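Local coordinates for putative secreted protein (Streptomyces sp. SirexAA-E, PDB 4PEY), which hydrolyses laminarin and laminarioligosaccharides as an exo-beta-1,3-glucanase of glycoside hydrolase family 55, releasing glucose and laminaribiose, at residues V401-H406 with N415-G420; F434-N439 with F454-K459; G495-F500 with D524-S529. The protein carries 1 engineered substitution. All coordinates share one frame; numbering follows the deposited sequence.

Overall arrangement
Following the chain from its N terminus, the contacts come in series, none nested or crossing. All lie in the second half of the chain, in a parallel beta-helix. Interaction 1 closes a loop of eight residues, joining the end of strand 399-403 to the approach to strand 419-423, which belongs to another sheet. Interaction 2 closes over 14 residues and pairs strands 429-436 and 450-458; it touches interaction 1 through the A417 O - N439 N and V401 N - F434 O backbone pairs. Interaction 3 closes over 23 residues and pairs strands 489-498 and 520-529, meeting interaction 2 through N457 and S496. Interactions 1 and 2 share the chain B glucose; interaction 3 reaches the chain C unit.

Interaction 1: V401-H406 with N415-G420; sequences VWRADH and NRADYG. With BGC (beta-D-glucopyranose), chain B.
R403 and N415 join the end of strand 399-403 to the loop entering strand 419-423, where the chain passes between two sheets of the parallel beta-helix. Two hydrogen bonds run in opposite directions. R403 is extended, with CG anti to the backbone N (chi1 172°), and its NE donates to N415 O at 2.8 Å; the oxygen lies in the guanidinium plane, but NE stands above the carbonyl plane. N415 ND2 returns a bond of 3.1 Å to A404 O, in the carbonyl plane and on a lone pair. The amide is held from further sides, OD1 by G411 N and ND2 by I375 O, which fixes its rotation. R403 also makes a salt bridge to D462.

Apolar packing is slighter: A417 CB lies 3.9 Å from R403 CD, and V401 CG1 rests against G420.

R403 and A404 belong to the substrate-binding site; direct bonds to the chain B glucose come here from W402 and D405. W402 NE1 donates to glucose O3 at 3.1 Å, while D405 accepts from O6 through OD1 and from O4 through OD2. H406 is placed to orient that carboxylate: its ND1 donates to D405 OD1 at 2.7 Å (N-H...O angle 172°), from above the carboxylate plane.

Interaction 2: F434-N439 with F454-K459; sequences FVEHFN and FYQNAK. Engineered in segment 454-459: A458 (natural residue Glu). With BGC (beta-D-glucopyranose), chain B.
F434 and Q456 form the parallel bridge that joins strands 429-436 and 450-458, neighbouring coils of the beta-helix, at the substrate-binding pocket. The strand segments run 16° apart. V435 N donates to Q456 O at 3.0 Å, and H437 N to A458 O. Between these backbone bonds a side chain steps in: N457 ND2 donates to V435 O at 2.9 Å, while N457 OD1 bonds to S496.

On the face of F434 and Q456 the contact is aromatic and polar. F454 CE2 lies over one face of the F434 ring, toward its rim, 3.3 Å from F434 CZ, with the ring planes oblique to each other. Q456 OE1 sits at the edge of the same ring. Q456 bends at chi2 (-90°), and its NE2 donates to E436 OE2 at 3.0 Å from above the carboxylate plane; OE1 accepts from Q130.

E436 and H437 bind the chain B glucose. E436 takes the O2 hydroxyl on OE2 and the O3 hydroxyl on OE1, where W400 NE1 also donates. H437 NE2 donates to O3 at 2.8 Å, and its ring is held by ND1, which bonds to K459 O at 3.1 Å in the ring plane. O3 would carry the next sugar of a beta-1,3 chain, so this grip fits recognition of the non-reducing end. A458 is engineered; the natural Glu is the inferred proton donor. The alanine CB stands 3.4 Å from E436 OE2.

Two waters link F438 O to K459 NZ, one of them through a weak bond to NZ, which also makes a salt bridge with D442. Strand 399-403 flanks the pair beyond 429-436, and strand 489-498 flanks it beyond 450-458, where M494 touches Y455.

Interaction 3: G495-F500 with D524-S529; sequences GSYCYF and DLLVVS. With BGC (beta-D-glucopyranose), chain C.
The side chains of Y497 and V528 lie side by side, pointing the same way, with V528 CG2 oblique to the ring, 3.6 Å from Y497 CD1; L526 CD1 sits at the ring edge, 4.1 Å from Y497 CE1. W190 meets the same ring edge-to-face, and the Y497 hydroxyl bonds to Q174. The second flat group, Y499, lies beyond the strand and faces the substrate. C6 of the chain C glucose stands 3.5 Å above the centre of its ring, so the hydroxymethyl group, not the sugar-ring face, rests on the aromatic face; Y461 meets the ring edge-to-face. An alanine in place of Y499 would probably leave that C6 without its aromatic platform and cost Y461 one edge-to-face neighbour, H437 remaining.

Backbone bonds join the strands in parallel register: S496 N to L526 O (3.1 Å), V528 N to S496 O (3.0 Å) and C498 N to V528 O (2.8 Å). On the face opposite Y497, C498 SG lies between its own backbone N and carbonyl carbon (chi1 73°), 3.8 Å from S529 CB. S496 OG there bonds to N457 and Y536.

Strand 489-498 runs between 450-458 and 520-529, and 520-529 pairs antiparallel with 555-560.

Interaction 1: V401-H406 with N415-G420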
loop_
_atom_site.group_PDB
_atom_site.type_symbol
_atom_site.label_atom_id
_atom_site.label_comp_id
_atom_site.label_asym_id
_atom_site.label_seq_id
_atom_site.Cartn_x
_atom_site.Cartn_y
_atom_site.Cartn_z
ATOM N N VAL A 401 -4.665 4.419 2.089
ATOM C CA VAL A 401 -5.380 5.069 3.170
ATOM C C VAL A 401 -6.751 5.386 2.590
ATOM O O VAL A 401 -6.875 6.212 1.687
ATOM C CB VAL A 401 -4.619 6.326 3.662
ATOM C CG1 VAL A 401 -5.388 7.042 4.761
ATOM C CG2 VAL A 401 -3.235 5.926 4.144
ATOM N N TRP A 402 -7.776 4.709 3.105
ATOM C CA TRP A 402 -9.050 4.586 2.396
ATOM C C TRP A 402 -10.262 4.845 3.269
ATOM O O TRP A 402 -10.570 4.051 4.162
ATOM C CB TRP A 402 -9.144 3.180 1.794
ATOM C CG TRP A 402 -10.371 2.820 0.970
ATOM C CD1 TRP A 402 -10.664 3.241 -0.302
ATOM C CD2 TRP A 402 -11.404 1.891 1.329
ATOM N NE1 TRP A 402 -11.827 2.640 -0.749
ATOM C CE2 TRP A 402 -12.301 1.813 0.236
ATOM C CE3 TRP A 402 -11.664 1.123 2.472
ATOM C CZ2 TRP A 402 -13.431 0.993 0.256
ATOM C CZ3 TRP A 402 -12.793 0.323 2.492
ATOM C CH2 TRP A 402 -13.659 0.259 1.388
ATOM N N ARG A 403 -10.950 5.956 3.013
ATOM C CA ARG A 403 -12.277 6.153 3.579
ATOM C C ARG A 403 -13.248 5.334 2.724
ATOM O O ARG A 403 -13.312 5.518 1.505
ATOM C CB ARG A 403 -12.669 7.634 3.612
ATOM C CG ARG A 403 -14.119 7.838 4.022
ATOM C CD ARG A 403 -14.513 9.301 4.203
ATOM N NE ARG A 403 -15.955 9.381 4.415
ATOM C CZ ARG A 403 -16.847 9.707 3.485
ATOM N NH1 ARG A 403 -16.471 10.056 2.258
ATOM N NH2 ARG A 403 -18.129 9.700 3.789
ATOM N N ALA A 404 -13.976 4.405 3.346
ATOM C CA ALA A 404 -14.798 3.458 2.582
ATOM C C ALA A 404 -15.871 4.159 1.743
ATOM O O ALA A 404 -16.575 5.042 2.236
ATOM C CB ALA A 404 -15.461 2.440 3.516
ATOM N N ASP A 405 -15.982 3.753 0.482
ATOM C CA ASP A 405 -17.018 4.248 -0.425
ATOM C C ASP A 405 -18.183 3.277 -0.553
ATOM O O ASP A 405 -19.210 3.607 -1.137
ATOM C CB ASP A 405 -16.432 4.473 -1.810
ATOM C CG ASP A 405 -15.871 3.195 -2.383
ATOM O OD1 ASP A 405 -16.572 2.517 -3.171
ATOM O OD2 ASP A 405 -14.745 2.836 -1.984
ATOM N N HIS A 406 -17.999 2.062 -0.047
ATOM C CA HIS A 406 -19.043 1.043 -0.106
ATOM C C HIS A 406 -18.901 0.133 1.104
ATOM O O HIS A 406 -17.888 0.186 1.804
ATOM C CB HIS A 406 -18.964 0.242 -1.413
ATOM C CG HIS A 406 -17.701 -0.548 -1.565
ATOM N ND1 HIS A 406 -16.565 -0.033 -2.157
ATOM C CD2 HIS A 406 -17.397 -1.822 -1.214
ATOM C CE1 HIS A 406 -15.613 -0.950 -2.148
ATOM N NE2 HIS A 406 -16.089 -2.044 -1.578
ATOM N N ASN A 415 -19.367 7.694 8.138
ATOM C CA ASN A 415 -17.938 7.398 8.235
ATOM C C ASN A 415 -17.082 8.592 7.806
ATOM O O ASN A 415 -16.096 8.452 7.079
ATOM C CB ASN A 415 -17.553 6.117 7.451
ATOM C CG ASN A 415 -17.571 6.279 5.930
ATOM O OD1 ASN A 415 -18.400 6.990 5.371
ATOM N ND2 ASN A 415 -16.662 5.565 5.253
ATOM N N ARG A 416 -17.445 9.768 8.304
ATOM C CA ARG A 416 -16.667 10.973 8.063
ATOM C C ARG A 416 -15.197 10.776 8.424
ATOM O O ARG A 416 -14.881 10.244 9.498
ATOM C CB ARG A 416 -17.240 12.137 8.867
ATOM C CG ARG A 416 -16.418 13.401 8.757
ATOM C CD ARG A 416 -17.018 14.521 9.576
ATOM N NE ARG A 416 -16.194 15.717 9.501
ATOM C CZ ARG A 416 -16.454 16.840 10.158
ATOM N NH1 ARG A 416 -15.646 17.887 10.033
ATOM N NH2 ARG A 416 -17.524 16.913 10.942
ATOM N N ALA A 417 -14.314 11.200 7.529
ATOM C CA ALA A 417 -12.877 11.190 7.773
ATOM C C ALA A 417 -12.293 12.344 6.964
ATOM O O ALA A 417 -12.182 12.251 5.740
ATOM C CB ALA A 417 -12.247 9.842 7.382
ATOM N N ASP A 418 -11.979 13.448 7.635
ATOM C CA ASP A 418 -11.618 14.671 6.924
ATOM C C ASP A 418 -10.279 14.574 6.194
ATOM O O ASP A 418 -10.175 14.983 5.044
ATOM C CB ASP A 418 -11.587 15.868 7.883
ATOM C CG ASP A 418 -12.975 16.434 8.167
ATOM O OD1 ASP A 418 -13.942 16.048 7.473
ATOM O OD2 ASP A 418 -13.090 17.288 9.073
ATOM N N TYR A 419 -9.256 14.041 6.859
ATOM C CA TYR A 419 -7.890 14.111 6.333
ATOM C C TYR A 419 -7.250 12.725 6.275
ATOM O O TYR A 419 -7.318 11.959 7.241
ATOM C CB TYR A 419 -7.032 15.039 7.195
ATOM C CG TYR A 419 -7.642 16.406 7.430
ATOM C CD1 TYR A 419 -7.679 17.356 6.420
ATOM C CD2 TYR A 419 -8.180 16.740 8.663
ATOM C CE1 TYR A 419 -8.237 18.615 6.629
ATOM C CE2 TYR A 419 -8.737 17.992 8.887
ATOM C CZ TYR A 419 -8.758 18.927 7.871
ATOM O OH TYR A 419 -9.316 20.160 8.100
ATOM N N GLY A 420 -6.617 12.409 5.150
ATOM C CA GLY A 420 -5.985 11.110 4.988
ATOM C C GLY A 420 -4.591 11.071 5.581
ATOM O O GLY A 420 -4.381 10.536 6.667
HETATM C C2 BGC B . -11.933 3.112 -6.141
HETATM C C3 BGC B . -11.994 2.309 -4.845
HETATM C C4 BGC B . -13.409 1.800 -4.624
HETATM C C5 BGC B . -13.855 0.989 -5.830
HETATM C C6 BGC B . -15.255 0.433 -5.625
HETATM C C1 BGC B . -12.605 2.378 -7.305
HETATM O O2 BGC B . -10.576 3.397 -6.451
HETATM O O3 BGC B . -11.623 3.129 -3.758
HETATM O O4 BGC B . -13.480 1.024 -3.451
HETATM O O5 BGC B . -13.868 1.847 -6.948
HETATM O O6 BGC B . -16.189 1.488 -5.677
#

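Interaction 2: F434-N439 with F454-K459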
loop_
_atom_site.group_PDB
_atom_site.type_symbol
_atom_site.label_atom_id
_atom_site.label_comp_id
_atom_site.label_asym_id
_atom_site.label_seq_id
_atom_site.Cartn_x
_atom_site.Cartn_y
_atom_site.Cartn_z
ATOM N N PHE A 434 -1.400 5.677 -2.196
ATOM C CA PHE A 434 -2.795 5.524 -2.615
ATOM C C PHE A 434 -3.676 6.072 -1.497
ATOM O O PHE A 434 -3.671 5.516 -0.399
ATOM C CB PHE A 434 -3.168 4.050 -2.850
ATOM C CG PHE A 434 -2.351 3.324 -3.901
ATOM C CD1 PHE A 434 -1.035 2.956 -3.658
ATOM C CD2 PHE A 434 -2.945 2.922 -5.099
ATOM C CE1 PHE A 434 -0.304 2.256 -4.606
ATOM C CE2 PHE A 434 -2.234 2.203 -6.048
ATOM C CZ PHE A 434 -0.904 1.864 -5.802
ATOM N N VAL A 435 -4.421 7.147 -1.745
ATOM C CA VAL A 435 -5.240 7.761 -0.693
ATOM C C VAL A 435 -6.567 8.213 -1.288
ATOM O O VAL A 435 -6.567 8.941 -2.286
ATOM C CB VAL A 435 -4.531 8.978 -0.031
ATOM C CG1 VAL A 435 -5.345 9.490 1.164
ATOM C CG2 VAL A 435 -3.116 8.614 0.415
ATOM N N GLU A 436 -7.688 7.792 -0.694
ATOM C CA GLU A 436 -9.004 7.993 -1.332
ATOM C C GLU A 436 -10.179 8.325 -0.424
ATOM O O GLU A 436 -10.324 7.745 0.660
ATOM C CB GLU A 436 -9.419 6.744 -2.110
ATOM C CG GLU A 436 -8.403 6.168 -3.073
ATOM C CD GLU A 436 -9.014 5.025 -3.835
ATOM O OE1 GLU A 436 -9.190 3.945 -3.221
ATOM O OE2 GLU A 436 -9.378 5.227 -5.020
ATOM N N HIS A 437 -11.012 9.249 -0.918
ATOM C CA HIS A 437 -12.400 9.491 -0.504
ATOM C C HIS A 437 -12.587 10.339 0.759
ATOM O O HIS A 437 -13.698 10.403 1.287
ATOM C CB HIS A 437 -13.167 8.168 -0.320
ATOM C CG HIS A 437 -13.077 7.233 -1.488
ATOM N ND1 HIS A 437 -13.345 7.615 -2.788
ATOM C CD2 HIS A 437 -12.752 5.916 -1.544
ATOM C CE1 HIS A 437 -13.180 6.579 -3.592
ATOM N NE2 HIS A 437 -12.816 5.538 -2.863
ATOM N N PHE A 438 -11.542 11.027 1.218
ATOM C CA PHE A 438 -11.654 11.823 2.444
ATOM C C PHE A 438 -12.535 13.061 2.253
ATOM O O PHE A 438 -12.690 13.563 1.130
ATOM C CB PHE A 438 -10.247 12.162 2.951
ATOM C CG PHE A 438 -9.558 10.948 3.462
ATOM C CD1 PHE A 438 -9.672 10.585 4.797
ATOM C CD2 PHE A 438 -8.924 10.078 2.581
ATOM C CE1 PHE A 438 -9.113 9.409 5.256
ATOM C CE2 PHE A 438 -8.376 8.896 3.029
ATOM C CZ PHE A 438 -8.472 8.554 4.371
ATOM N N ASN A 439 -13.165 13.516 3.334
ATOM C CA ASN A 439 -14.109 14.631 3.213
ATOM C C ASN A 439 -13.404 15.943 2.870
ATOM O O ASN A 439 -14.005 16.820 2.246
ATOM C CB ASN A 439 -14.941 14.817 4.499
ATOM C CG ASN A 439 -15.813 13.613 4.832
ATOM O OD1 ASN A 439 -15.309 12.522 5.096
ATOM N ND2 ASN A 439 -17.129 13.821 4.874
ATOM N N PHE A 454 4.630 8.204 -7.626
ATOM C CA PHE A 454 3.303 7.600 -7.822
ATOM C C PHE A 454 2.266 8.001 -6.764
ATOM O O PHE A 454 2.414 7.718 -5.572
ATOM C CB PHE A 454 3.341 6.068 -7.893
ATOM C CG PHE A 454 1.982 5.470 -8.181
ATOM C CD1 PHE A 454 1.570 5.240 -9.490
ATOM C CD2 PHE A 454 1.102 5.175 -7.146
ATOM C CE1 PHE A 454 0.310 4.710 -9.757
ATOM C CE2 PHE A 454 -0.153 4.660 -7.405
ATOM C CZ PHE A 454 -0.550 4.416 -8.709
ATOM N N TYR A 455 1.186 8.615 -7.233
ATOM C CA TYR A 455 0.040 8.915 -6.387
ATOM C C TYR A 455 -1.238 8.518 -7.098
ATOM O O TYR A 455 -1.416 8.821 -8.283
ATOM C CB TYR A 455 -0.010 10.404 -6.030
ATOM C CG TYR A 455 -1.151 10.804 -5.113
ATOM C CD1 TYR A 455 -1.316 10.190 -3.876
ATOM C CD2 TYR A 455 -2.051 11.814 -5.472
ATOM C CE1 TYR A 455 -2.343 10.557 -3.021
ATOM C CE2 TYR A 455 -3.085 12.203 -4.615
ATOM C CZ TYR A 455 -3.225 11.572 -3.390
ATOM O OH TYR A 455 -4.240 11.936 -2.526
ATOM N N GLN A 456 -2.120 7.832 -6.377
ATOM C CA GLN A 456 -3.465 7.545 -6.877
ATOM C C GLN A 456 -4.489 8.004 -5.859
ATOM O O GLN A 456 -4.441 7.600 -4.689
ATOM C CB GLN A 456 -3.660 6.052 -7.171
ATOM C CG GLN A 456 -5.044 5.727 -7.798
ATOM C CD GLN A 456 -6.130 5.423 -6.773
ATOM O OE1 GLN A 456 -5.934 4.619 -5.856
ATOM N NE2 GLN A 456 -7.287 6.075 -6.925
ATOM N N ASN A 457 -5.407 8.860 -6.304
ATOM C CA ASN A 457 -6.507 9.317 -5.479
ATOM C C ASN A 457 -7.834 9.197 -6.206
ATOM O O ASN A 457 -7.888 9.308 -7.433
ATOM C CB ASN A 457 -6.300 10.773 -5.061
ATOM C CG ASN A 457 -7.583 11.425 -4.580
ATOM O OD1 ASN A 457 -8.319 12.044 -5.358
ATOM N ND2 ASN A 457 -7.865 11.283 -3.290
ATOM N N ALA A 458 -8.898 8.951 -5.447
ATOM C CA ALA A 458 -10.247 9.245 -5.915
ATOM C C ALA A 458 -10.893 10.082 -4.835
ATOM O O ALA A 458 -10.697 9.819 -3.646
ATOM C CB ALA A 458 -11.052 7.979 -6.189
ATOM N N LYS A 459 -11.642 11.104 -5.238
ATOM C CA LYS A 459 -12.302 11.984 -4.282
ATOM C C LYS A 459 -13.530 11.298 -3.683
ATOM O O LYS A 459 -13.991 10.277 -4.198
ATOM C CB LYS A 459 -12.681 13.309 -4.954
ATOM C CG LYS A 459 -11.471 14.186 -5.336
ATOM C CD LYS A 459 -10.619 14.606 -4.133
ATOM C CE LYS A 459 -11.408 15.401 -3.103
ATOM N NZ LYS A 459 -10.610 15.720 -1.878
HETATM C C2 BGC B . -11.933 3.112 -6.141
HETATM C C3 BGC B . -11.994 2.309 -4.845
HETATM C C4 BGC B . -13.409 1.800 -4.624
HETATM C C5 BGC B . -13.855 0.989 -5.830
HETATM C C6 BGC B . -15.255 0.433 -5.625
HETATM C C1 BGC B . -12.605 2.378 -7.305
HETATM O O2 BGC B . -10.576 3.397 -6.451
HETATM O O3 BGC B . -11.623 3.129 -3.758
HETATM O O4 BGC B . -13.480 1.024 -3.451
HETATM O O5 BGC B . -13.868 1.847 -6.948
HETATM O O6 BGC B . -16.189 1.488 -5.677
HETATM O O HOH W 1 -11.662 12.872 -1.236
HETATM O O HOH W 2 -13.290 15.980 -0.391
#

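Interaction 3: G495-F500 with D524-S529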
loop_
_atom_site.group_PDB
_atom_site.type_symbol
_atom_site.label_atom_id
_atom_site.label_comp_id
_atom_site.label_asym_id
_atom_site.label_seq_id
_atom_site.Cartn_x
_atom_site.Cartn_y
_atom_site.Cartn_z
ATOM N N GLY A 495 -2.283 11.070 -10.025
ATOM C CA GLY A 495 -3.634 11.209 -10.550
ATOM C C GLY A 495 -4.710 11.288 -9.486
ATOM O O GLY A 495 -4.629 10.607 -8.456
ATOM N N SER A 496 -5.715 12.124 -9.742
ATOM C CA SER A 496 -6.898 12.230 -8.889
ATOM C C SER A 496 -8.151 12.053 -9.740
ATOM O O SER A 496 -8.270 12.696 -10.781
ATOM C CB SER A 496 -6.931 13.586 -8.173
ATOM O OG SER A 496 -8.142 13.767 -7.448
ATOM N N TYR A 497 -9.072 11.192 -9.305
ATOM C CA TYR A 497 -10.280 10.884 -10.086
ATOM C C TYR A 497 -11.528 11.288 -9.306
ATOM O O TYR A 497 -11.545 11.198 -8.078
ATOM C CB TYR A 497 -10.356 9.390 -10.441
ATOM C CG TYR A 497 -9.021 8.763 -10.773
ATOM C CD1 TYR A 497 -8.089 9.425 -11.574
ATOM C CD2 TYR A 497 -8.684 7.507 -10.283
ATOM C CE1 TYR A 497 -6.855 8.863 -11.856
ATOM C CE2 TYR A 497 -7.454 6.942 -10.554
ATOM C CZ TYR A 497 -6.547 7.617 -11.353
ATOM O OH TYR A 497 -5.318 7.045 -11.631
ATOM N N CYS A 498 -12.578 11.737 -9.993
ATOM C CA CYS A 498 -13.821 12.038 -9.285
ATOM C C CYS A 498 -14.987 11.194 -9.792
ATOM O O CYS A 498 -15.033 10.762 -10.945
ATOM C CB CYS A 498 -14.174 13.535 -9.361
ATOM S SG CYS A 498 -14.776 14.165 -10.949
ATOM N N TYR A 499 -15.923 10.952 -8.889
ATOM C CA TYR A 499 -17.129 10.201 -9.180
ATOM C C TYR A 499 -18.164 10.665 -8.163
ATOM O O TYR A 499 -18.499 9.961 -7.210
ATOM C CB TYR A 499 -16.865 8.693 -9.112
ATOM C CG TYR A 499 -18.042 7.792 -9.399
ATOM C CD1 TYR A 499 -18.611 7.727 -10.672
ATOM C CD2 TYR A 499 -18.560 6.968 -8.406
ATOM C CE1 TYR A 499 -19.682 6.875 -10.937
ATOM C CE2 TYR A 499 -19.619 6.121 -8.658
ATOM C CZ TYR A 499 -20.178 6.076 -9.916
ATOM O OH TYR A 499 -21.228 5.221 -10.138
ATOM N N PHE A 500 -18.643 11.887 -8.368
ATOM C CA PHE A 500 -19.639 12.465 -7.486
ATOM C C PHE A 500 -21.008 11.894 -7.852
ATOM O O PHE A 500 -21.813 12.550 -8.511
ATOM C CB PHE A 500 -19.618 14.000 -7.582
ATOM C CG PHE A 500 -18.375 14.632 -6.998
ATOM C CD1 PHE A 500 -18.224 14.760 -5.625
ATOM C CD2 PHE A 500 -17.363 15.114 -7.825
ATOM C CE1 PHE A 500 -17.073 15.350 -5.078
ATOM C CE2 PHE A 500 -16.217 15.707 -7.286
ATOM C CZ PHE A 500 -16.074 15.821 -5.912
ATOM N N ASP A 524 4.052 14.984 -14.637
ATOM C CA ASP A 524 3.028 14.041 -15.078
ATOM C C ASP A 524 1.857 13.968 -14.091
ATOM O O ASP A 524 1.671 12.976 -13.379
ATOM C CB ASP A 524 3.636 12.644 -15.307
ATOM C CG ASP A 524 4.784 12.652 -16.305
ATOM O OD1 ASP A 524 5.003 13.689 -16.959
ATOM O OD2 ASP A 524 5.468 11.608 -16.447
ATOM N N LEU A 525 1.066 15.038 -14.077
ATOM C CA LEU A 525 -0.168 15.124 -13.297
ATOM C C LEU A 525 -1.385 14.853 -14.172
ATOM O O LEU A 525 -1.387 15.179 -15.364
ATOM C CB LEU A 525 -0.321 16.512 -12.676
ATOM C CG LEU A 525 0.779 17.006 -11.741
ATOM C CD1 LEU A 525 0.448 18.403 -11.242
ATOM C CD2 LEU A 525 0.961 16.040 -10.583
ATOM N N LEU A 526 -2.435 14.291 -13.583
ATOM C CA LEU A 526 -3.687 14.130 -14.318
ATOM C C LEU A 526 -4.884 14.114 -13.388
ATOM O O LEU A 526 -4.781 13.709 -12.220
ATOM C CB LEU A 526 -3.622 12.848 -15.162
ATOM C CG LEU A 526 -3.402 11.537 -14.399
ATOM C CD1 LEU A 526 -4.379 10.423 -14.793
ATOM C CD2 LEU A 526 -1.935 11.111 -14.489
ATOM N N VAL A 527 -6.016 14.582 -13.905
ATOM C CA VAL A 527 -7.294 14.404 -13.222
ATOM C C VAL A 527 -8.291 13.774 -14.192
ATOM O O VAL A 527 -8.194 13.945 -15.411
ATOM C CB VAL A 527 -7.854 15.731 -12.641
ATOM C CG1 VAL A 527 -6.892 16.303 -11.599
ATOM C CG2 VAL A 527 -8.147 16.757 -13.747
ATOM N N VAL A 528 -9.234 13.012 -13.649
ATOM C CA VAL A 528 -10.168 12.263 -14.483
ATOM C C VAL A 528 -11.544 12.251 -13.837
ATOM O O VAL A 528 -11.664 11.930 -12.646
ATOM C CB VAL A 528 -9.730 10.783 -14.694
ATOM C CG1 VAL A 528 -10.553 10.155 -15.806
ATOM C CG2 VAL A 528 -8.231 10.657 -14.989
ATOM N N SER A 529 -12.572 12.616 -14.603
ATOM C CA SER A 529 -13.949 12.401 -14.175
ATOM C C SER A 529 -14.414 11.040 -14.650
ATOM O O SER A 529 -14.330 10.739 -15.838
ATOM C CB SER A 529 -14.884 13.482 -14.731
ATOM O OG SER A 529 -16.246 13.126 -14.537
HETATM C C2 BGC C . -13.028 3.087 -10.670
HETATM C C3 BGC C . -13.767 2.872 -9.356
HETATM C C4 BGC C . -15.042 3.702 -9.340
HETATM C C5 BGC C . -15.868 3.381 -10.574
HETATM C C6 BGC C . -17.150 4.204 -10.581
HETATM C C1 BGC C . -13.945 2.904 -11.873
HETATM O O2 BGC C . -11.985 2.139 -10.757
HETATM O O3 BGC C . -12.842 3.309 -8.337
HETATM O O4 BGC C . -15.756 3.431 -8.149
HETATM O O5 BGC C . -15.111 3.695 -11.730
HETATM O O6 BGC C . -17.930 3.843 -11.702
#